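Local coordinates for probable spore coat polysaccharide biosynthesis protein E (Chromobacterium violaceum ATCC 12472, PDB 3G8R), which probably works as an N-acylneuraminate-9-phosphate synthase-like enzyme of the NeuB family, its zinc-binding barrel being followed by a SAF domain, at residues F8-A13 with N90-I95; L45-L50 with D105-H110. All coordinates share one frame; numbering follows the deposited sequence.

Interaction 1 (F8-A13 with N90-I95)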
loop_
_atom_site.group_PDB
_atom_site.type_symbol
_atom_site.label_atom_id
_atom_site.label_comp_id
_atom_site.label_asym_id
_atom_site.label_seq_id
_atom_site.Cartn_x
_atom_site.Cartn_y
_atom_site.Cartn_z
ATOM N N PHE A 8 -11.342 9.633 10.267
ATOM C CA PHE A 8 -10.739 8.961 11.390
ATOM C C PHE A 8 -11.693 8.895 12.550
ATOM O O PHE A 8 -12.368 9.886 12.878
ATOM C CB PHE A 8 -9.487 9.675 11.834
ATOM C CG PHE A 8 -8.400 9.613 10.842
ATOM C CD1 PHE A 8 -7.364 8.716 11.000
ATOM C CD2 PHE A 8 -8.428 10.422 9.721
ATOM C CE1 PHE A 8 -6.377 8.627 10.076
ATOM C CE2 PHE A 8 -7.421 10.335 8.787
ATOM C CZ PHE A 8 -6.402 9.428 8.967
ATOM N N ILE A 9 -11.713 7.730 13.197
ATOM C CA ILE A 9 -12.602 7.478 14.310
ATOM C C ILE A 9 -11.862 7.126 15.592
ATOM O O ILE A 9 -10.967 6.268 15.619
ATOM C CB ILE A 9 -13.601 6.376 13.988
ATOM C CG1 ILE A 9 -14.359 6.694 12.703
ATOM C CG2 ILE A 9 -14.580 6.252 15.116
ATOM C CD1 ILE A 9 -15.220 5.542 12.219
ATOM N N PHE A 10 -12.270 7.784 16.667
ATOM C CA PHE A 10 -11.626 7.606 17.948
ATOM C C PHE A 10 -12.530 6.861 18.873
ATOM O O PHE A 10 -13.538 7.395 19.298
ATOM C CB PHE A 10 -11.293 8.955 18.516
ATOM C CG PHE A 10 -10.583 9.818 17.553
ATOM C CD1 PHE A 10 -9.308 9.453 17.103
ATOM C CD2 PHE A 10 -11.185 10.983 17.069
ATOM C CE1 PHE A 10 -8.642 10.230 16.203
ATOM C CE2 PHE A 10 -10.514 11.796 16.158
ATOM C CZ PHE A 10 -9.244 11.418 15.716
ATOM N N GLU A 11 -12.149 5.625 19.163
ATOM C CA GLU A 11 -12.930 4.731 19.998
ATOM C C GLU A 11 -12.631 5.000 21.451
ATOM O O GLU A 11 -11.497 4.856 21.878
ATOM C CB GLU A 11 -12.561 3.288 19.677
ATOM C CG GLU A 11 -13.075 2.277 20.657
ATOM C CD GLU A 11 -14.506 1.869 20.396
ATOM O OE1 GLU A 11 -15.427 2.680 20.667
ATOM O OE2 GLU A 11 -14.702 0.718 19.944
HETATM N N MSE A 12 -13.638 5.415 22.211
HETATM C CA MSE A 12 -13.441 5.611 23.650
HETATM C C MSE A 12 -13.587 4.275 24.337
HETATM O O MSE A 12 -12.947 4.027 25.353
HETATM C CB MSE A 12 -14.471 6.572 24.222
HETATM C CG MSE A 12 -14.049 7.266 25.511
HETATM SE SE MSE A 12 -15.258 8.533 25.969
HETATM C CE MSE A 12 -16.636 7.464 26.240
ATOM N N ALA A 13 -14.420 3.418 23.757
ATOM C CA ALA A 13 -14.812 2.166 24.362
ATOM C C ALA A 13 -15.225 2.461 25.793
ATOM O O ALA A 13 -16.140 3.261 26.026
ATOM C CB ALA A 13 -13.690 1.153 24.311
ATOM N N ASN A 90 -17.356 19.618 19.878
ATOM C CA ASN A 90 -15.998 19.778 19.354
ATOM C C ASN A 90 -15.913 19.532 17.842
ATOM O O ASN A 90 -14.870 19.741 17.218
ATOM C CB ASN A 90 -15.016 18.856 20.086
ATOM C CG ASN A 90 -14.886 19.180 21.568
ATOM O OD1 ASN A 90 -13.891 19.748 21.998
ATOM N ND2 ASN A 90 -15.878 18.795 22.353
ATOM N N GLY A 91 -17.003 19.077 17.242
ATOM C CA GLY A 91 -17.022 18.926 15.799
ATOM C C GLY A 91 -16.755 17.501 15.388
ATOM O O GLY A 91 -16.300 17.240 14.270
ATOM N N PHE A 92 -17.058 16.566 16.267
ATOM C CA PHE A 92 -16.888 15.181 15.904
ATOM C C PHE A 92 -18.184 14.622 15.423
ATOM O O PHE A 92 -19.215 14.868 16.030
ATOM C CB PHE A 92 -16.426 14.386 17.111
ATOM C CG PHE A 92 -15.025 14.700 17.529
ATOM C CD1 PHE A 92 -13.957 14.385 16.699
ATOM C CD2 PHE A 92 -14.770 15.299 18.752
ATOM C CE1 PHE A 92 -12.665 14.651 17.079
ATOM C CE2 PHE A 92 -13.467 15.578 19.142
ATOM C CZ PHE A 92 -12.415 15.267 18.312
ATOM N N LYS A 93 -18.156 13.888 14.330
ATOM C CA LYS A 93 -19.218 12.916 14.086
ATOM C C LYS A 93 -19.397 12.021 15.339
ATOM O O LYS A 93 -18.429 11.439 15.833
ATOM C CB LYS A 93 -18.904 12.050 12.851
ATOM C CG LYS A 93 -19.745 12.370 11.619
ATOM C CD LYS A 93 -18.915 12.406 10.335
ATOM C CE LYS A 93 -18.514 13.857 9.937
ATOM N NZ LYS A 93 -18.098 14.002 8.477
ATOM N N ALA A 94 -20.623 11.970 15.869
ATOM C CA ALA A 94 -20.982 11.070 16.947
ATOM C C ALA A 94 -21.250 9.704 16.358
ATOM O O ALA A 94 -22.177 9.517 15.565
ATOM C CB ALA A 94 -22.202 11.567 17.624
ATOM N N ILE A 95 -20.439 8.739 16.750
ATOM C CA ILE A 95 -20.543 7.399 16.230
ATOM C C ILE A 95 -20.686 6.449 17.397
ATOM O O ILE A 95 -20.061 6.662 18.431
ATOM C CB ILE A 95 -19.290 7.059 15.495
ATOM C CG1 ILE A 95 -19.222 7.905 14.242
ATOM C CG2 ILE A 95 -19.288 5.622 15.135
ATOM C CD1 ILE A 95 -17.832 8.039 13.705
#
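With chi1 at -50° in Phe10 and -70° in Phe92, both rings swing beside their own backbone N, anti to the carbonyl carbon, and meet on the outer side of the barrel, beneath the helices. CE2 of Phe10 lies 3.7 Å from CE1 of Phe92, which arrives at the edge of the Phe10 ring, near its plane. The ring planes stand at 83° and meet obliquely, with centroids 5.9 Å apart. Phenylalanine suits both places, since a large, wholly apolar group can reach from strand 7-11 to the residue leading into strand 93-98. On the inner side of the barrel, Ile95 CD1 packs against Ile9 CG1, 3.9 Å away, the two side chains crossing at about a right angle. Isoleucine suits this place because the long CG1-CD1 arm of Ile95 reaches CG1, CG2 and CD1 of Ile9 across 8.2 Å between the CA atoms of Ile9 and Ile95. Gly91 makes the turn before Phe92: its positive phi closes a Schellman motif after helix 77-89. Strands 7-11 and 93-98 are the first and third of the parallel TIM barrel, and strand 40-47 runs between them. Phe43 meets Phe92 edge-to-face, Lys44 touches Ile95, and helices 21-33 and 242-259 pack against Phe10.

Interaction 2 (L45-L50 with D105-H110)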
loop_
_atom_site.group_PDB
_atom_site.type_symbol
_atom_site.label_atom_id
_atom_site.label_comp_id
_atom_site.label_asym_id
_atom_site.label_seq_id
_atom_site.Cartn_x
_atom_site.Cartn_y
_atom_site.Cartn_z
ATOM N N LEU A 45 -18.588 5.661 20.952
ATOM C CA LEU A 45 -19.026 5.012 22.191
ATOM C C LEU A 45 -19.471 3.586 21.978
ATOM O O LEU A 45 -19.671 3.147 20.852
ATOM C CB LEU A 45 -20.222 5.765 22.719
ATOM C CG LEU A 45 -19.901 6.907 23.664
ATOM C CD1 LEU A 45 -18.408 7.085 23.824
ATOM C CD2 LEU A 45 -20.552 8.129 23.078
ATOM N N GLN A 46 -19.655 2.860 23.070
ATOM C CA GLN A 46 -20.171 1.485 23.015
ATOM C C GLN A 46 -21.420 1.396 23.855
ATOM O O GLN A 46 -21.391 1.716 25.025
ATOM C CB GLN A 46 -19.136 0.534 23.572
ATOM C CG GLN A 46 -18.045 0.240 22.580
ATOM C CD GLN A 46 -17.064 -0.792 23.067
ATOM O OE1 GLN A 46 -17.278 -1.435 24.086
ATOM N NE2 GLN A 46 -15.970 -0.952 22.340
ATOM N N TYR A 47 -22.530 0.984 23.269
ATOM C CA TYR A 47 -23.761 0.899 24.031
ATOM C C TYR A 47 -24.096 -0.529 24.292
ATOM O O TYR A 47 -24.259 -1.302 23.355
ATOM C CB TYR A 47 -24.913 1.500 23.257
ATOM C CG TYR A 47 -25.021 2.990 23.319
ATOM C CD1 TYR A 47 -23.958 3.767 23.751
ATOM C CD2 TYR A 47 -26.179 3.624 22.894
ATOM C CE1 TYR A 47 -24.055 5.139 23.790
ATOM C CE2 TYR A 47 -26.286 4.993 22.926
ATOM C CZ TYR A 47 -25.218 5.749 23.377
ATOM O OH TYR A 47 -25.305 7.119 23.416
ATOM N N ARG A 48 -24.166 -0.858 25.577
ATOM C CA ARG A 48 -24.750 -2.094 26.098
ATOM C C ARG A 48 -25.798 -1.737 27.157
ATOM O O ARG A 48 -25.546 -0.907 28.035
ATOM C CB ARG A 48 -23.686 -2.964 26.757
ATOM C CG ARG A 48 -22.668 -3.570 25.801
ATOM C CD ARG A 48 -21.528 -4.274 26.561
ATOM N NE ARG A 48 -20.506 -4.724 25.634
ATOM C CZ ARG A 48 -19.541 -3.950 25.158
ATOM N NH1 ARG A 48 -19.452 -2.681 25.531
ATOM N NH2 ARG A 48 -18.655 -4.450 24.317
ATOM N N ASN A 49 -26.971 -2.355 27.072
ATOM C CA ASN A 49 -27.980 -2.212 28.097
ATOM C C ASN A 49 -27.639 -3.192 29.174
ATOM O O ASN A 49 -28.082 -4.342 29.147
ATOM C CB ASN A 49 -29.356 -2.526 27.541
ATOM C CG ASN A 49 -30.439 -1.977 28.397
ATOM O OD1 ASN A 49 -31.106 -2.721 29.121
ATOM N ND2 ASN A 49 -30.609 -0.643 28.352
ATOM N N LEU A 50 -26.822 -2.728 30.115
ATOM C CA LEU A 50 -26.186 -3.613 31.078
ATOM C C LEU A 50 -27.154 -4.453 31.897
ATOM O O LEU A 50 -26.807 -5.563 32.311
ATOM C CB LEU A 50 -25.202 -2.847 31.951
ATOM C CG LEU A 50 -23.722 -3.244 31.764
ATOM C CD1 LEU A 50 -23.199 -3.091 30.346
ATOM C CD2 LEU A 50 -22.848 -2.454 32.727
ATOM N N ASP A 105 -32.180 1.555 19.921
ATOM C CA ASP A 105 -33.254 2.475 20.257
ATOM C C ASP A 105 -32.631 3.706 20.847
ATOM O O ASP A 105 -32.920 4.839 20.428
ATOM C CB ASP A 105 -34.192 1.848 21.273
ATOM C CG ASP A 105 -35.150 0.857 20.644
ATOM O OD1 ASP A 105 -35.752 1.203 19.604
ATOM O OD2 ASP A 105 -35.318 -0.261 21.198
ATOM N N LEU A 106 -31.743 3.458 21.800
ATOM C CA LEU A 106 -31.060 4.492 22.513
ATOM C C LEU A 106 -30.218 5.357 21.569
ATOM O O LEU A 106 -30.280 6.601 21.634
ATOM C CB LEU A 106 -30.170 3.859 23.568
ATOM C CG LEU A 106 -30.147 4.444 24.980
ATOM C CD1 LEU A 106 -28.811 4.105 25.670
ATOM C CD2 LEU A 106 -30.427 5.956 24.989
ATOM N N ILE A 107 -29.431 4.717 20.698
ATOM C CA ILE A 107 -28.663 5.469 19.716
ATOM C C ILE A 107 -29.544 6.481 18.989
ATOM O O ILE A 107 -29.100 7.587 18.757
ATOM C CB ILE A 107 -27.959 4.554 18.686
ATOM C CG1 ILE A 107 -26.588 4.087 19.201
ATOM C CG2 ILE A 107 -27.801 5.261 17.323
ATOM C CD1 ILE A 107 -26.092 2.822 18.515
ATOM N N GLU A 108 -30.779 6.101 18.654
ATOM C CA GLU A 108 -31.736 6.992 17.984
ATOM C C GLU A 108 -32.066 8.236 18.829
ATOM O O GLU A 108 -31.973 9.390 18.348
ATOM C CB GLU A 108 -33.042 6.256 17.674
ATOM C CG GLU A 108 -32.901 4.948 16.895
ATOM C CD GLU A 108 -32.938 5.120 15.387
ATOM O OE1 GLU A 108 -32.977 4.082 14.687
ATOM O OE2 GLU A 108 -32.935 6.276 14.900
ATOM N N ALA A 109 -32.453 7.985 20.077
ATOM C CA ALA A 109 -32.775 9.045 21.018
ATOM C C ALA A 109 -31.658 10.092 21.163
ATOM O O ALA A 109 -31.915 11.311 21.328
ATOM C CB ALA A 109 -33.103 8.445 22.361
ATOM N N HIS A 110 -30.419 9.612 21.093
ATOM C CA HIS A 110 -29.284 10.458 21.321
ATOM C C HIS A 110 -28.908 11.236 20.083
ATOM O O HIS A 110 -28.072 12.129 20.136
ATOM C CB HIS A 110 -28.147 9.613 21.814
ATOM C CG HIS A 110 -28.316 9.165 23.229
ATOM N ND1 HIS A 110 -27.319 8.516 23.930
ATOM C CD2 HIS A 110 -29.355 9.298 24.087
ATOM C CE1 HIS A 110 -27.748 8.250 25.151
ATOM N NE2 HIS A 110 -28.975 8.724 25.277
#
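A phenol and an imidazole meet at close range here: Tyr47 OH and His110 ND1 are 2.5 Å apart, a short hydrogen bond. The hydroxyl lies at the edge of the imidazole, in its plane, while the two rings are turned 83° against each other with centroids 5.5 Å apart. Tyrosine suits the end of strand 40-47 because it is long enough to span from the sheet to helix 101-109 and still carries a polar tip. With chi1 at -81°, its ring extends toward the helix, where Leu106 and Ile107 approach its CD2/CE2 side obliquely, from opposite sides of the ring plane, so that the ring is held between them. Leu106 brings CD1 to 3.8 Å from Tyr47 CE2, crossing the tyrosine at about a right angle, and Ile107 sets CG1 3.7 Å from Tyr47 CD2. His110 comes one turn after Leu106, whose O accepts the backbone N-H of His110 at an N-to-O distance of 3.1 Å. Met80 of helix 77-89 touches both Tyr47 and His110. The chemistry is thus divided along one side chain: hydrocarbon packs against the ring, and the buried hydroxyl and ND1 satisfy each other. Either could donate the proton, so the bond fixes which imidazole nitrogen faces the phenol without settling its tautomer.

In the fold
Both interactions are largely buried and belong to the same parallel barrel, their centres 15 Å apart. Interaction 1 joins the first and third strands past the second, whereas interaction 2 ties that second strand to helix 101-109, which follows the third strand in the chain. Strands 40-47 and 93-98 therefore connect them, and a probable backbone hydrogen bond from Leu45 N to Ile95 O runs directly from one to the other. Interaction 1 is purely apolar, with one pair inside the barrel and one under the helices. Interaction 2 lies wholly in the strand-helix layer, adds a hydrogen bond to its hydrocarbon packing and has the partly exposed Leu106 at its margin. The zinc lies closer to interaction 1.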